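Local coordinates for protein putative oxidoreductase (PDB 3QHA) that probably catalyses the NAD(P)-dependent oxidation of the alcohol group of a hydroxy acid, or the reverse reduction, as a 3-hydroxyisobutyrate dehydrogenase-like enzyme, at residues G134-A137 with A138-E142; F243-Q246 with P247-T251. All blocks are in the same frame, centred on the assembly; numbering follows the deposited sequence.

From the N terminus, interaction 1 (134-142) comes first and takes in the whole short helix 135-140, from N-cap to Schellman end. This helix links strand 125-132 to strand 143-148 in the Rossmann-type region, probably the one that binds NAD(P), and packs on strand 143-148 and on the second subunit. Interaction 2, at 243-251, covers the opening turns of the long helix 245-268 in the helical C-terminal region, and packs against the loop before that helix and on Leu287, just after helix 274-286. Neither contact closes a long loop; each is local, and they follow in series without nesting or crossing. Their centres are 35 Å apart.

Interaction 1: residues G134-A137 with A138-E142; sequences GAAA and AARGE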
loop_
_atom_site.group_PDB
_atom_site.type_symbol
_atom_site.label_atom_id
_atom_site.label_comp_id
_atom_site.label_asym_id
_atom_site.label_seq_id
_atom_site.Cartn_x
_atom_site.Cartn_y
_atom_site.Cartn_z
ATOM N N GLY B 134 5.851 -10.802 -6.176
ATOM C CA GLY B 134 7.222 -10.447 -6.502
ATOM C C GLY B 134 8.153 -11.614 -6.747
ATOM O O GLY B 134 8.029 -12.672 -6.126
ATOM N N ALA B 135 9.096 -11.388 -7.658
ATOM C CA ALA B 135 10.125 -12.355 -7.999
ATOM C C ALA B 135 11.056 -12.632 -6.819
ATOM O O ALA B 135 11.512 -13.761 -6.643
ATOM C CB ALA B 135 10.929 -11.856 -9.198
ATOM N N ALA B 136 11.337 -11.603 -6.019
ATOM C CA ALA B 136 12.206 -11.752 -4.847
ATOM C C ALA B 136 11.562 -12.667 -3.811
ATOM O O ALA B 136 12.202 -13.594 -3.310
ATOM C CB ALA B 136 12.519 -10.395 -4.235
ATOM N N ALA B 137 10.294 -12.400 -3.505
ATOM C CA ALA B 137 9.498 -13.265 -2.634
ATOM C C ALA B 137 9.477 -14.703 -3.149
ATOM O O ALA B 137 9.527 -15.651 -2.363
ATOM C CB ALA B 137 8.073 -12.732 -2.518
ATOM N N ALA B 138 9.402 -14.851 -4.472
ATOM C CA ALA B 138 9.337 -16.165 -5.114
ATOM C C ALA B 138 10.599 -16.986 -4.872
ATOM O O ALA B 138 10.518 -18.184 -4.600
ATOM C CB ALA B 138 9.085 -16.011 -6.611
ATOM N N ALA B 139 11.758 -16.341 -4.971
ATOM C CA ALA B 139 13.036 -17.007 -4.710
ATOM C C ALA B 139 13.188 -17.419 -3.239
ATOM O O ALA B 139 13.818 -18.437 -2.943
ATOM C CB ALA B 139 14.200 -16.109 -5.134
ATOM N N ARG B 140 12.607 -16.633 -2.331
ATOM C CA ARG B 140 12.747 -16.855 -0.883
ATOM C C ARG B 140 11.698 -17.802 -0.291
ATOM O O ARG B 140 11.785 -18.170 0.883
ATOM C CB ARG B 140 12.673 -15.518 -0.134
ATOM C CG ARG B 140 13.835 -14.572 -0.404
ATOM C CD ARG B 140 13.888 -13.456 0.636
ATOM N NE ARG B 140 12.616 -12.733 0.725
ATOM C CZ ARG B 140 12.336 -11.571 0.134
ATOM N NH1 ARG B 140 13.237 -10.933 -0.613
ATOM N NH2 ARG B 140 11.133 -11.032 0.298
ATOM N N GLY B 141 10.710 -18.185 -1.091
ATOM C CA GLY B 141 9.610 -19.015 -0.613
ATOM C C GLY B 141 8.654 -18.257 0.292
ATOM O O GLY B 141 8.104 -18.832 1.232
ATOM N N GLU B 142 8.452 -16.973 -0.001
ATOM C CA GLU B 142 7.610 -16.097 0.820
ATOM C C GLU B 142 6.379 -15.568 0.075
ATOM O O GLU B 142 5.743 -14.611 0.521
ATOM C CB GLU B 142 8.450 -14.935 1.375
ATOM C CG GLU B 142 9.168 -15.293 2.668
ATOM C CD GLU B 142 10.256 -14.303 3.054
ATOM O OE1 GLU B 142 10.197 -13.132 2.615
ATOM O OE2 GLU B 142 11.175 -14.702 3.807
#
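Ala137 O and Glu142 N meet in the straightest bond of this contact, 2.9 Å long with an N-H...O angle of 171°, and with it the helix 135-140 closes on a Schellman motif. Gly141 supplies the positive phi (72°) that the turn needs, a conformation easily reached by a residue without a side chain. Behind this closure, helical bonds run from Ala138 N to the N-cap carbonyl Gly134 O (3.1 Å) and from Ala139 N to Ala135 O (3.1 Å). Arg140 N divides its proton between Ala136 O at 3.2 Å and, weakly, Ala137 O.

The Arg140 side chain folds back over the last turn of the helix. A bend at chi3 (-55°) lays the guanidinium with one face over Ala136 O and the backbone of Ala137, while NH1 comes 3.7 Å from Ala136 CB. In its own plane the group meets Glu142: NE (3.1 Å) and NH2 (3.3 Å) both bind Glu142 OE1, a side-on salt bridge in which one oxygen takes both nitrogens from the same face of the carboxylate.

Farther out, Ala137 and Ala138 rest on Leu143 of strand 143-148. Leu222 of the second subunit packs on Ala137, Arg140 and Glu142, and His218 of that subunit bonds to Glu142 O, so the end of the helix forms part of the dimer interface. The salt bridge to Glu142 probably offsets much of the arginine charge, and with two nitrogens on one oxygen it should favour the bent side chain beside the partner subunit.

Interaction 2: residues F243-Q246 with P247-T251; sequences FLYQ and PFLHT
Leu244 O and Phe248 N open a run of three successive i to i+4 hydrogen bonds near the N-terminal end of helix 245-268. This first bond is 2.9 Å long, with an N-H...O angle of 158°; the next, from Leu249 N to Tyr245 O, is also 2.9 Å, and His250 N reaches Gln246 O at 3.0 Å. Pro247 illustrates why the opening turn of a helix tolerates proline: its nitrogen has no proton to give, and the ring CD lies 3.6 Å from Phe243 O, the carbonyl one turn back.

The side chains then sort themselves onto different sides of the helix. Tyr245 and Leu249, one turn apart, lie side by side and point the same way, with Tyr245 CE2 4.0 Å from Leu249 CD2. Both start with CG anti to the backbone N (chi1 -178° for Tyr245, -159° for Leu249), which sends the ring and the branched chain along the same flank. Gln246 also runs alongside Leu249, its OE1 4.2 Å from CD2, and bends at chi2 to bring NE2 into the plane of the tyrosine ring, at its edge. The second apolar pair is formed by Leu244 CB and Phe248 CD1, at 4.2 Å.

Around this end of the helix, Asn242 OD1 bonds to Leu244 N. Leu244 packs on Val231, while the buried Phe248 ring is received by Ile229 and Leu238, from the loop region between helices 209-223 and 245-268, and by Leu287, just beyond helix 274-286. Farther along the helix, Thr251 touches Phe189, from helix 176-204 of the second subunit.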
loop_
_atom_site.group_PDB
_atom_site.type_symbol
_atom_site.label_atom_id
_atom_site.label_comp_id
_atom_site.label_asym_id
_atom_site.label_seq_id
_atom_site.Cartn_x
_atom_site.Cartn_y
_atom_site.Cartn_z
ATOM N N PHE B 243 -16.405 -2.747 17.468
ATOM C CA PHE B 243 -15.054 -2.351 17.880
ATOM C C PHE B 243 -14.352 -1.472 16.851
ATOM O O PHE B 243 -13.481 -0.679 17.205
ATOM C CB PHE B 243 -14.196 -3.582 18.174
ATOM C CG PHE B 243 -14.512 -4.226 19.483
ATOM C CD1 PHE B 243 -14.023 -3.689 20.658
ATOM C CD2 PHE B 243 -15.308 -5.355 19.546
ATOM C CE1 PHE B 243 -14.312 -4.273 21.872
ATOM C CE2 PHE B 243 -15.602 -5.944 20.764
ATOM C CZ PHE B 243 -15.103 -5.401 21.928
ATOM N N LEU B 244 -14.730 -1.614 15.584
ATOM C CA LEU B 244 -14.162 -0.794 14.518
ATOM C C LEU B 244 -14.898 0.532 14.292
ATOM O O LEU B 244 -14.443 1.346 13.492
ATOM C CB LEU B 244 -14.121 -1.583 13.203
ATOM C CG LEU B 244 -13.232 -2.828 13.175
ATOM C CD1 LEU B 244 -13.382 -3.562 11.847
ATOM C CD2 LEU B 244 -11.781 -2.459 13.420
ATOM N N TYR B 245 -16.005 0.771 14.995
ATOM C CA TYR B 245 -16.846 1.942 14.712
ATOM C C TYR B 245 -16.133 3.275 14.932
ATOM O O TYR B 245 -16.061 4.089 14.013
ATOM C CB TYR B 245 -18.138 1.898 15.530
ATOM C CG TYR B 245 -19.094 3.052 15.266
ATOM C CD1 TYR B 245 -20.006 3.005 14.214
ATOM C CD2 TYR B 245 -19.100 4.178 16.088
ATOM C CE1 TYR B 245 -20.891 4.056 13.980
ATOM C CE2 TYR B 245 -19.980 5.232 15.861
ATOM C CZ TYR B 245 -20.871 5.165 14.806
ATOM O OH TYR B 245 -21.743 6.207 14.581
ATOM N N GLN B 246 -15.619 3.508 16.137
ATOM C CA GLN B 246 -14.963 4.790 16.430
ATOM C C GLN B 246 -13.679 4.987 15.615
ATOM O O GLN B 246 -13.430 6.087 15.131
ATOM C CB GLN B 246 -14.693 4.972 17.932
ATOM C CG GLN B 246 -15.939 5.304 18.760
ATOM C CD GLN B 246 -16.596 6.631 18.380
ATOM O OE1 GLN B 246 -15.940 7.553 17.890
ATOM N NE2 GLN B 246 -17.902 6.729 18.618
ATOM N N PRO B 247 -12.861 3.929 15.457
ATOM C CA PRO B 247 -11.694 4.062 14.581
ATOM C C PRO B 247 -12.034 4.393 13.124
ATOM O O PRO B 247 -11.383 5.251 12.529
ATOM C CB PRO B 247 -11.025 2.689 14.677
ATOM C CG PRO B 247 -11.424 2.179 16.006
ATOM C CD PRO B 247 -12.812 2.682 16.242
ATOM N N PHE B 248 -13.042 3.729 12.559
ATOM C CA PHE B 248 -13.430 3.983 11.164
ATOM C C PHE B 248 -14.093 5.348 10.988
ATOM O O PHE B 248 -13.903 6.011 9.965
ATOM C CB PHE B 248 -14.327 2.860 10.629
ATOM C CG PHE B 248 -13.559 1.725 9.996
ATOM C CD1 PHE B 248 -12.382 1.255 10.565
ATOM C CD2 PHE B 248 -14.012 1.137 8.821
ATOM C CE1 PHE B 248 -11.670 0.218 9.974
ATOM C CE2 PHE B 248 -13.307 0.096 8.224
ATOM C CZ PHE B 248 -12.137 -0.363 8.801
ATOM N N LEU B 249 -14.859 5.764 11.992
ATOM C CA LEU B 249 -15.467 7.086 11.996
ATOM C C LEU B 249 -14.377 8.158 11.992
ATOM O O LEU B 249 -14.443 9.115 11.224
ATOM C CB LEU B 249 -16.375 7.246 13.220
ATOM C CG LEU B 249 -17.440 8.334 13.132
ATOM C CD1 LEU B 249 -18.416 8.022 12.009
ATOM C CD2 LEU B 249 -18.166 8.465 14.464
ATOM N N HIS B 250 -13.375 7.977 12.847
ATOM C CA HIS B 250 -12.186 8.840 12.881
ATOM C C HIS B 250 -11.482 8.851 11.513
ATOM O O HIS B 250 -11.107 9.911 11.013
ATOM C CB HIS B 250 -11.249 8.364 14.008
ATOM C CG HIS B 250 -9.985 9.159 14.152
ATOM N ND1 HIS B 250 -9.969 10.481 14.543
ATOM C CD2 HIS B 250 -8.689 8.795 14.006
ATOM C CE1 HIS B 250 -8.718 10.904 14.608
ATOM N NE2 HIS B 250 -7.921 9.900 14.287
ATOM N N THR B 251 -11.333 7.675 10.904
ATOM C CA THR B 251 -10.749 7.560 9.561
ATOM C C THR B 251 -11.591 8.268 8.484
ATOM O O THR B 251 -11.042 8.886 7.569
ATOM C CB THR B 251 -10.529 6.081 9.169
ATOM O OG1 THR B 251 -9.564 5.493 10.052
ATOM C CG2 THR B 251 -10.033 5.958 7.727
#